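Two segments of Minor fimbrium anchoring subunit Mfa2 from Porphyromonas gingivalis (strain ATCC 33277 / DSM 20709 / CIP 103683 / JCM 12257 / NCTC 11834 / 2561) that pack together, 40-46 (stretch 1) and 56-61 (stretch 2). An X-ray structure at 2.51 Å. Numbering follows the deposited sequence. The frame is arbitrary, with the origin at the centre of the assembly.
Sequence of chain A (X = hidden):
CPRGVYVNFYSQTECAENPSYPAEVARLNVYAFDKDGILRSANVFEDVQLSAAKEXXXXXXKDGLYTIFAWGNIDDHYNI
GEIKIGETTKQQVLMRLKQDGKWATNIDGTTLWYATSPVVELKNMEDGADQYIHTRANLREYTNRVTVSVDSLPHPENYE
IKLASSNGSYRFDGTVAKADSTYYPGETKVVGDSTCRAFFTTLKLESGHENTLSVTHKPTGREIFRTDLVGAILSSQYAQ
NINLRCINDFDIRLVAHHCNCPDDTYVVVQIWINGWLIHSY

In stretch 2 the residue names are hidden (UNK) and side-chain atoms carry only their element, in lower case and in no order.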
# COMPACT_ATOMS: atom_id res chain seq x y z
N ARG A 40 -3.36 13.72 -19.70
CA ARG A 40 -2.85 14.08 -21.02
C ARG A 40 -2.05 12.95 -21.67
O ARG A 40 -1.85 12.95 -22.87
CB ARG A 40 -1.97 15.33 -20.94
CG ARG A 40 -2.72 16.57 -20.62
CD ARG A 40 -3.93 16.70 -21.51
NE ARG A 40 -4.78 17.82 -21.12
CZ ARG A 40 -5.96 18.08 -21.67
NH1 ARG A 40 -6.41 17.29 -22.65
NH2 ARG A 40 -6.67 19.12 -21.26
N SER A 41 -1.58 12.00 -20.87
CA SER A 41 -0.75 10.94 -21.40
C SER A 41 -0.87 9.69 -20.55
O SER A 41 -0.83 9.78 -19.33
CB SER A 41 0.70 11.41 -21.45
OG SER A 41 1.54 10.34 -21.83
N ALA A 42 -1.02 8.52 -21.18
CA ALA A 42 -1.16 7.26 -20.45
C ALA A 42 -0.27 6.17 -21.03
O ALA A 42 -0.46 5.75 -22.16
CB ALA A 42 -2.61 6.79 -20.44
N ASN A 43 0.70 5.71 -20.25
CA ASN A 43 1.71 4.80 -20.79
C ASN A 43 1.92 3.54 -19.96
O ASN A 43 1.85 3.57 -18.73
CB ASN A 43 3.03 5.53 -20.94
CG ASN A 43 2.89 6.83 -21.70
OD1 ASN A 43 2.76 6.82 -22.93
ND2 ASN A 43 2.91 7.94 -20.99
N VAL A 44 2.19 2.44 -20.65
CA VAL A 44 2.40 1.16 -19.99
C VAL A 44 3.75 0.57 -20.41
O VAL A 44 4.07 0.51 -21.60
CB VAL A 44 1.27 0.18 -20.34
CG1 VAL A 44 1.52 -1.16 -19.70
CG2 VAL A 44 -0.09 0.75 -19.90
N PHE A 45 4.55 0.15 -19.44
CA PHE A 45 5.85 -0.44 -19.77
C PHE A 45 6.03 -1.80 -19.10
O PHE A 45 6.04 -1.91 -17.88
CB PHE A 45 7.00 0.49 -19.37
CG PHE A 45 6.83 1.91 -19.85
CD1 PHE A 45 6.95 2.22 -21.19
CD2 PHE A 45 6.54 2.92 -18.96
CE1 PHE A 45 6.78 3.52 -21.63
CE2 PHE A 45 6.37 4.22 -19.39
CZ PHE A 45 6.48 4.52 -20.73
N GLU A 46 6.16 -2.84 -19.92
CA GLU A 46 6.45 -4.16 -19.41
C GLU A 46 7.97 -4.34 -19.31
O GLU A 46 8.72 -3.48 -19.74
CB GLU A 46 5.82 -5.23 -20.31
CG GLU A 46 4.39 -4.92 -20.71
CD GLU A 46 3.39 -5.09 -19.57
OE1 GLU A 46 3.73 -5.79 -18.58
OE2 GLU A 46 2.27 -4.54 -19.67
N UNK A 56 12.60 6.40 -18.94
CA UNK A 56 11.42 6.04 -19.74
C UNK A 56 10.79 7.31 -20.28
O UNK A 56 10.52 8.24 -19.51
c UNK A 56 12.36 0.98 -17.10
c UNK A 56 10.41 5.25 -18.90
c UNK A 56 10.77 3.80 -18.73
c UNK A 56 12.92 2.90 -15.74
c UNK A 56 12.99 1.53 -16.02
c UNK A 56 10.41 2.76 -19.54
c UNK A 56 11.57 3.23 -17.68
c UNK A 56 11.65 1.84 -17.93
c UNK A 56 12.22 3.76 -16.56
n UNK A 56 10.94 1.58 -19.06
N UNK A 57 10.56 7.37 -21.59
CA UNK A 57 9.96 8.55 -22.20
C UNK A 57 8.45 8.57 -22.02
O UNK A 57 7.77 7.59 -22.32
c UNK A 57 10.12 9.75 -25.92
c UNK A 57 10.30 8.63 -23.69
c UNK A 57 10.21 11.17 -23.85
c UNK A 57 9.75 9.84 -24.45
N UNK A 58 7.95 9.69 -21.52
CA UNK A 58 6.53 9.93 -21.33
C UNK A 58 6.13 10.99 -22.35
O UNK A 58 6.44 12.17 -22.19
c UNK A 58 6.84 9.50 -18.85
c UNK A 58 6.20 10.42 -19.89
c UNK A 58 6.45 8.04 -19.00
c UNK A 58 4.71 10.49 -19.67
N UNK A 59 5.50 10.55 -23.44
CA UNK A 59 5.01 11.44 -24.50
C UNK A 59 4.13 12.56 -23.97
O UNK A 59 3.24 12.31 -23.15
c UNK A 59 4.94 9.22 -25.28
c UNK A 59 4.22 10.49 -25.39
c UNK A 59 5.41 9.14 -23.86
N UNK A 60 4.40 13.78 -24.43
CA UNK A 60 3.53 14.93 -24.20
C UNK A 60 3.45 15.69 -25.52
O UNK A 60 4.12 15.32 -26.48
c UNK A 60 4.95 16.26 -20.85
c UNK A 60 4.06 15.84 -23.09
c UNK A 60 4.33 15.22 -21.72
c UNK A 60 3.04 14.74 -21.11
N UNK A 61 2.65 16.75 -25.59
CA UNK A 61 2.54 17.50 -26.84
C UNK A 61 2.51 19.00 -26.64
O UNK A 61 3.38 19.72 -27.12
c UNK A 61 1.31 17.05 -27.62
c UNK A 61 1.43 15.65 -28.14
c UNK A 61 0.16 15.14 -28.75
o UNK A 61 -0.72 15.98 -29.06
o UNK A 61 0.05 13.91 -28.90

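Position 56 carries ten side-chain atoms, nine carbons and one nitrogen. One carbon leads from CA into a fused pair of rings, five- and six-membered, with the nitrogen in the smaller one. A carbon of the five-membered ring lies over one face of the Phe 45 ring. An indole is the only standard side chain with this framework, so the residue is Trp 56. Its CA-to-CB bond points toward stretch 1, where CD1 of Trp 56 lies 3.7 Å from CG of Phe 45. The five-membered ring and the phenyl ring have centroids 4.8 Å apart and planes inclined at 41°, an oblique aromatic pair.

Position 57 has four side-chain carbons in a chain that forks at the second. They make no contact with stretch 1; the backbone O meets the Phe 45 ring instead. The fork is the pattern of leucine: Leu 57. CB points sideways, and O of Leu 57 is 3.7 Å from CZ of Phe 45.

Position 58 also has four carbons, but the fork falls at the first, and one arm is two carbons long while the other is a single methyl. The short arm is nearer to Asn 43 and Ser 41, while the end of the long arm reaches the Phe 45 ring and also approaches Asn 43. Beta-branching with unequal arms identifies Ile 58. Its CG2 is 3.4 Å from ND2 of Asn 43 and 3.8 Å from OG of Ser 41. CD1 of Ile 58 sits 3.8 Å from CE2 of Phe 45, at the ring edge and near its plane, and 4.1 Å from ND2 of Asn 43. CB points sideways, yet the end of the side chain comes nearer to stretch 1.

Position 59 has three carbons that close a ring onto the backbone nitrogen, and one ring carbon lies near OD1 of Asn 43. The closed ring leaves proline: Pro 59. Its CD lies 3.6 Å from OD1 of Asn 43. Its carbonyl remains free to accept, and OG of Ser 41 donates a hydrogen bond to O of Pro 59 at 2.9 Å.

Position 60 again shows four carbons forked at the second, with a terminal methyl near CB of Ser 41; hence Leu 60. From a sideways CB its end turns nearer to stretch 1, bringing CD2 to 4.1 Å from CB of Ser 41.

Position 61 has three carbons in a row, the third bearing two oxygens, and none of them contacts stretch 1. This carboxylate on a two-carbon spacer is Glu 61.

The strands run roughly antiparallel, with 148° between their directions and axes 6.8 Å apart at closest approach. Ser 41, Asn 43 and Phe 45, alternate residues on one strand, all point toward stretch 2, while Ala 42 between them points away. The sole hydrogen bond across the interface is that of Ser 41. OG of Ser 41 also accepts a hydrogen bond from ND2 of Asn 43 at 2.9 Å, so a short polar relay reaches the carbonyl of Pro 59. Beyond it, Phe 45 packs against Trp 56 and Ile 58, and 328 Å² is buried in all.

Stretch 2 (56-61) WLIPLE
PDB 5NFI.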